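Local coordinates for adenylyltransferase thiF (Escherichia coli, PDB 1ZUD) that catalyses the ATP-dependent adenylation of the C-terminal glycine carboxylate of the sulfur carrier protein ThiS in thiamin biosynthesis, at the interface of chains A and B. Residues are numbered along the deposited sequence; one frame, centred on the assembly and turned at random. Chains: chain A/B, Adenylyltransferase thiF.

Contact 1: the interface of chains A and B. Residues chain A 69-70, 153-154, 187-190; chain B 11-12, 14-15.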
loop_
_atom_site.group_PDB
_atom_site.type_symbol
_atom_site.label_atom_id
_atom_site.label_comp_id
_atom_site.label_asym_id
_atom_site.label_seq_id
_atom_site.Cartn_x
_atom_site.Cartn_y
_atom_site.Cartn_z
ATOM N N GLN A 69 -7.376 14.604 -7.546
ATOM C CA GLN A 69 -7.969 13.692 -6.574
ATOM C C GLN A 69 -7.041 12.482 -6.383
ATOM O O GLN A 69 -7.140 11.789 -5.402
ATOM C CB GLN A 69 -9.332 13.288 -7.124
ATOM C CG GLN A 69 -10.064 12.132 -6.483
ATOM C CD GLN A 69 -9.866 10.822 -7.206
ATOM O OE1 GLN A 69 -9.254 10.765 -8.279
ATOM N NE2 GLN A 69 -10.393 9.739 -6.620
ATOM N N ARG A 70 -6.117 12.232 -7.307
ATOM C CA ARG A 70 -5.234 11.080 -7.148
ATOM C C ARG A 70 -3.810 11.233 -7.661
ATOM O O ARG A 70 -2.943 10.385 -7.390
ATOM C CB ARG A 70 -5.893 9.854 -7.805
ATOM C CG ARG A 70 -6.057 10.004 -9.282
ATOM C CD ARG A 70 -7.040 9.035 -9.819
ATOM N NE ARG A 70 -7.137 9.211 -11.265
ATOM C CZ ARG A 70 -7.688 10.272 -11.842
ATOM N NH1 ARG A 70 -8.195 11.264 -11.099
ATOM N NH2 ARG A 70 -7.734 10.333 -13.161
ATOM N N GLY A 153 -11.784 1.637 -9.512
ATOM C CA GLY A 153 -12.702 1.508 -8.392
ATOM C C GLY A 153 -11.930 1.257 -7.091
ATOM O O GLY A 153 -11.081 2.053 -6.703
ATOM N N PHE A 154 -12.201 0.128 -6.442
ATOM C CA PHE A 154 -11.528 -0.227 -5.197
ATOM C C PHE A 154 -10.539 -1.354 -5.415
ATOM O O PHE A 154 -9.976 -1.858 -4.430
ATOM C CB PHE A 154 -12.548 -0.691 -4.136
ATOM C CG PHE A 154 -13.257 0.450 -3.437
ATOM C CD1 PHE A 154 -12.701 1.041 -2.302
ATOM C CD2 PHE A 154 -14.459 0.968 -3.955
ATOM C CE1 PHE A 154 -13.325 2.141 -1.683
ATOM C CE2 PHE A 154 -15.092 2.067 -3.348
ATOM C CZ PHE A 154 -14.525 2.651 -2.214
ATOM N N ALA A 187 -15.607 3.085 -14.357
ATOM C CA ALA A 187 -16.093 4.168 -13.498
ATOM C C ALA A 187 -14.904 4.954 -12.949
ATOM O O ALA A 187 -13.898 5.198 -13.628
ATOM C CB ALA A 187 -16.988 3.584 -12.315
ATOM N N GLY A 188 -14.992 5.361 -11.708
ATOM C CA GLY A 188 -13.872 6.095 -11.205
ATOM C C GLY A 188 -12.866 5.197 -10.537
ATOM O O GLY A 188 -12.702 3.993 -10.826
ATOM N N VAL A 189 -12.168 5.810 -9.617
ATOM C CA VAL A 189 -11.201 5.076 -8.858
ATOM C C VAL A 189 -11.018 5.897 -7.620
ATOM O O VAL A 189 -11.152 7.111 -7.656
ATOM C CB VAL A 189 -9.892 4.974 -9.628
ATOM C CG1 VAL A 189 -9.334 6.404 -9.836
ATOM C CG2 VAL A 189 -8.914 4.011 -8.878
ATOM N N VAL A 190 -10.760 5.214 -6.517
ATOM C CA VAL A 190 -10.483 5.839 -5.217
ATOM C C VAL A 190 -8.994 6.200 -5.211
ATOM O O VAL A 190 -8.172 5.359 -5.542
ATOM C CB VAL A 190 -10.755 4.811 -4.131
ATOM C CG1 VAL A 190 -10.256 5.320 -2.777
ATOM C CG2 VAL A 190 -12.276 4.477 -4.164
ATOM N N ARG B 11 -13.860 11.744 -10.421
ATOM C CA ARG B 11 -13.536 10.352 -10.582
ATOM C C ARG B 11 -13.921 9.471 -9.409
ATOM O O ARG B 11 -13.965 8.269 -9.537
ATOM C CB ARG B 11 -12.050 10.154 -10.937
ATOM C CG ARG B 11 -11.652 10.741 -12.321
ATOM C CD ARG B 11 -12.504 10.192 -13.483
ATOM N NE ARG B 11 -12.081 10.709 -14.803
ATOM C CZ ARG B 11 -12.389 11.908 -15.303
ATOM N NH1 ARG B 11 -13.147 12.775 -14.626
ATOM N NH2 ARG B 11 -11.917 12.256 -16.500
ATOM N N GLN B 12 -14.186 10.101 -8.278
ATOM C CA GLN B 12 -14.609 9.450 -7.059
ATOM C C GLN B 12 -16.174 9.428 -7.114
ATOM O O GLN B 12 -16.843 8.438 -6.746
ATOM C CB GLN B 12 -14.115 10.363 -5.945
ATOM C CG GLN B 12 -14.078 9.860 -4.599
ATOM C CD GLN B 12 -13.129 10.726 -3.773
ATOM O OE1 GLN B 12 -11.908 10.647 -3.936
ATOM N NE2 GLN B 12 -13.683 11.578 -2.923
ATOM N N LEU B 14 -18.072 9.206 -9.652
ATOM C CA LEU B 14 -18.510 8.209 -10.634
ATOM C C LEU B 14 -18.707 6.858 -9.949
ATOM O O LEU B 14 -19.425 5.989 -10.441
ATOM C CB LEU B 14 -17.419 8.049 -11.711
ATOM C CG LEU B 14 -17.478 8.794 -13.060
ATOM C CD1 LEU B 14 -18.362 9.979 -12.986
ATOM C CD2 LEU B 14 -16.071 9.111 -13.521
ATOM N N LEU B 15 -18.055 6.647 -8.816
ATOM C CA LEU B 15 -18.210 5.355 -8.152
ATOM C C LEU B 15 -19.543 5.337 -7.427
ATOM O O LEU B 15 -19.751 6.154 -6.557
ATOM C CB LEU B 15 -17.078 5.165 -7.130
ATOM C CG LEU B 15 -15.690 5.015 -7.742
ATOM C CD1 LEU B 15 -14.619 4.981 -6.662
ATOM C CD2 LEU B 15 -15.707 3.732 -8.560
#
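Polar recognition at this part of the ThiF homodimer interface runs through A:Gln69, whose amide works both across the boundary and within its own chain. With CG anti to the backbone N (chi1 168°) and the chain bent at chi2, its NE2 reaches B:Gln12 OE1 at 3.2 Å, in the plane of both amides and on a carbonyl lone pair; the two amide planes are turned 61° apart. NE2 also donates to the backbone O of A:Val189 at 2.9 Å, while OE1 accepts from the guanidinium NH1 of A:Arg70 at 3.1 Å, nearly along the C=O axis. Together these bonds would hold the amide's rotation. A backbone bond joins the chains as well: A:Val189 N donates to B:Arg11 O at 3.0 Å, approaching from above the carbonyl plane.

The A:Arg70 guanidinium lies against the aliphatic CG of B:Arg11, NH1 to CG 3.7 Å, the two side chains crossing obliquely. Both arginines are expected to bind ATP. Their like charges, A:Arg70 NH2 and B:Arg11 NE 4.7 Å apart, would probably repel each other mildly.

Apolar contact centres on B:Leu15, whose two methyls part. CD2 lies against A:Gly153 CA and A:Gly188 N, and CD1 presses tightly on A:Val190 CG2 at 3.5 Å, where the side chains cross at about a right angle; the same valine methyl sits 3.4 Å above the A:Phe154 ring, toward its rim.

Contact 2: the interface of chains A and B. Residues chain A 65-66, 68-69, 74-76; chain B 8, 49, 93-94, 96.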
loop_
_atom_site.group_PDB
_atom_site.type_symbol
_atom_site.label_atom_id
_atom_site.label_comp_id
_atom_site.label_asym_id
_atom_site.label_seq_id
_atom_site.Cartn_x
_atom_site.Cartn_y
_atom_site.Cartn_z
ATOM N N LEU A 65 -7.824 19.585 -13.661
ATOM C CA LEU A 65 -8.380 19.668 -12.318
ATOM C C LEU A 65 -8.821 18.306 -11.758
ATOM O O LEU A 65 -8.502 17.962 -10.623
ATOM C CB LEU A 65 -9.568 20.654 -12.287
ATOM C CG LEU A 65 -10.408 20.702 -10.990
ATOM C CD1 LEU A 65 -9.493 21.129 -9.766
ATOM C CD2 LEU A 65 -11.568 21.723 -11.167
ATOM N N SER A 66 -9.554 17.545 -12.550
ATOM C CA SER A 66 -10.063 16.241 -12.100
ATOM C C SER A 66 -8.947 15.225 -11.786
ATOM O O SER A 66 -9.216 14.150 -11.207
ATOM C CB SER A 66 -11.011 15.666 -13.153
ATOM O OG SER A 66 -10.275 15.265 -14.276
ATOM N N LEU A 68 -6.287 15.904 -9.792
ATOM C CA LEU A 68 -5.773 16.184 -8.446
ATOM C C LEU A 68 -6.269 15.277 -7.314
ATOM O O LEU A 68 -5.633 15.178 -6.277
ATOM C CB LEU A 68 -6.005 17.671 -8.103
ATOM C CG LEU A 68 -5.425 18.634 -9.199
ATOM C CD1 LEU A 68 -5.622 20.083 -8.786
ATOM C CD2 LEU A 68 -3.922 18.380 -9.375
ATOM N N GLN A 69 -7.376 14.604 -7.546
ATOM C CA GLN A 69 -7.969 13.692 -6.574
ATOM C C GLN A 69 -7.041 12.482 -6.383
ATOM O O GLN A 69 -7.140 11.789 -5.402
ATOM C CB GLN A 69 -9.332 13.288 -7.124
ATOM C CG GLN A 69 -10.064 12.132 -6.483
ATOM C CD GLN A 69 -9.866 10.822 -7.206
ATOM O OE1 GLN A 69 -9.254 10.765 -8.279
ATOM N NE2 GLN A 69 -10.393 9.739 -6.620
ATOM N N PHE A 74 0.943 16.783 -8.450
ATOM C CA PHE A 74 0.472 18.048 -9.055
ATOM C C PHE A 74 -0.296 18.999 -8.135
ATOM O O PHE A 74 -0.749 18.626 -7.059
ATOM C CB PHE A 74 -0.382 17.713 -10.303
ATOM C CG PHE A 74 0.288 16.754 -11.230
ATOM C CD1 PHE A 74 -0.413 15.721 -11.839
ATOM C CD2 PHE A 74 1.658 16.881 -11.491
ATOM C CE1 PHE A 74 0.232 14.810 -12.698
ATOM C CE2 PHE A 74 2.306 15.990 -12.329
ATOM C CZ PHE A 74 1.592 14.948 -12.934
ATOM N N THR A 75 -0.427 20.247 -8.564
ATOM C CA THR A 75 -1.162 21.236 -7.787
ATOM C C THR A 75 -2.113 22.022 -8.707
ATOM O O THR A 75 -2.037 21.935 -9.924
ATOM C CB THR A 75 -0.221 22.281 -7.085
ATOM O OG1 THR A 75 0.388 23.108 -8.098
ATOM C CG2 THR A 75 0.875 21.579 -6.230
ATOM N N THR A 76 -3.004 22.788 -8.111
ATOM C CA THR A 76 -3.937 23.587 -8.891
ATOM C C THR A 76 -3.204 24.557 -9.825
ATOM O O THR A 76 -3.689 24.813 -10.895
ATOM C CB THR A 76 -4.868 24.379 -7.980
ATOM O OG1 THR A 76 -5.686 23.457 -7.235
ATOM C CG2 THR A 76 -5.774 25.258 -8.798
ATOM N N ARG B 8 -13.632 18.497 -9.684
ATOM C CA ARG B 8 -12.460 18.076 -8.923
ATOM C C ARG B 8 -12.627 16.658 -8.391
ATOM O O ARG B 8 -11.704 15.831 -8.480
ATOM C CB ARG B 8 -12.234 19.059 -7.759
ATOM C CG ARG B 8 -11.146 18.616 -6.762
ATOM C CD ARG B 8 -11.082 19.567 -5.550
ATOM N NE ARG B 8 -10.428 20.829 -5.893
ATOM C CZ ARG B 8 -9.108 20.976 -6.003
ATOM N NH1 ARG B 8 -8.306 19.945 -5.798
ATOM N NH2 ARG B 8 -8.583 22.160 -6.304
ATOM N N GLY B 49 -6.833 15.324 -1.411
ATOM C CA GLY B 49 -7.278 15.124 -2.773
ATOM C C GLY B 49 -8.682 14.583 -2.801
ATOM O O GLY B 49 -9.430 14.897 -3.735
ATOM N N GLN B 93 -2.199 24.151 -1.840
ATOM C CA GLN B 93 -1.837 24.284 -3.264
ATOM C C GLN B 93 -2.533 23.167 -4.044
ATOM O O GLN B 93 -2.976 23.345 -5.198
ATOM C CB GLN B 93 -0.317 24.141 -3.444
ATOM C CG GLN B 93 0.475 25.407 -3.136
ATOM C CD GLN B 93 1.957 25.151 -2.996
ATOM O OE1 GLN B 93 2.543 24.372 -3.748
ATOM N NE2 GLN B 93 2.579 25.816 -2.029
ATOM N N LEU B 94 -2.609 21.993 -3.419
ATOM C CA LEU B 94 -3.263 20.863 -4.058
ATOM C C LEU B 94 -4.778 21.109 -4.103
ATOM O O LEU B 94 -5.454 20.931 -5.129
ATOM C CB LEU B 94 -2.959 19.593 -3.244
ATOM C CG LEU B 94 -3.697 18.335 -3.703
ATOM C CD1 LEU B 94 -3.217 17.887 -5.102
ATOM C CD2 LEU B 94 -3.466 17.245 -2.651
ATOM N N PRO B 96 -7.205 24.152 -2.503
ATOM C CA PRO B 96 -7.507 25.393 -1.781
ATOM C C PRO B 96 -8.950 25.517 -1.349
ATOM O O PRO B 96 -9.326 26.512 -0.777
ATOM C CB PRO B 96 -7.144 26.490 -2.796
ATOM C CG PRO B 96 -7.495 25.853 -4.130
ATOM C CD PRO B 96 -7.047 24.382 -3.958
HETATM O O HOH W 1 -11.582 13.516 -9.934
HETATM O O HOH W 2 -9.129 16.387 -8.475
#
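B:Arg8 O, a backbone carbonyl at the end of helix 3-8, is held by two waters that bridge it to main-chain carbonyls across the homodimer boundary. Water 1 continues to A:Ser66 O, and water 2 lies 2.6 Å from B:Arg8 O and 2.7 Å from A:Leu65 O.

The side chain of B:Arg8 starts with CG anti to the backbone N (chi1 172°) and bends at chi3, which puts its guanidinium under A:Leu65 with its edge toward A:Thr76. CD1 of A:Leu65 lies over one face, 3.6 Å above the plane and toward the rim, and A:Thr76 OG1 meets the edge in plane through a weak bond from NH2. Within chain B, NH1 donates to B:Leu94 O at 3.1 Å, on a lone pair of the carbonyl. This polarity suits the C-terminal end of helix 83-94, whose partial negative charge would probably be eased by the arginine. At B:Arg8 an alanine would lose this cap, and without the face beneath A:Leu65 and the edge contact to A:Thr76 the join between the chains would probably loosen.

The preceding carbonyl crosses the boundary directly, with A:Thr76 N donating to B:Gln93 O at 3.0 Å, a nearly straight bond (166° at H) in the carbonyl plane. The hydroxyl OG1 of A:Thr76 lies near both B:Gln93 O and B:Leu94 O, as weak partners that must share or alternate its hydrogen.

A:Leu68 packs its CD1 toward B:Arg8 NH1. Alongside, A:Thr75 and B:Gln93 point the same way, A:Thr75 CG2 resting 4.0 Å from B:Gln93 CB.

Contact 1 and contact 2 are neighbouring stretches of one two-fold interface, their C-alpha centres about 15 Å apart, and each has a twin with the chains exchanged. A:Gln69 belongs to both: its amide serves contact 1, while its CA and CB border B:Gly49 O and B:Arg8 O in contact 2. Chain B supplies successive N-terminal helices, 10-13 to contact 1 and 3-8 to contact 2. Contact 1 includes arginines expected to bind ATP from both subunits, so dimerisation may complete the nucleotide site, with contact 2 extending the join to the ends of helices 40-50 and 83-94.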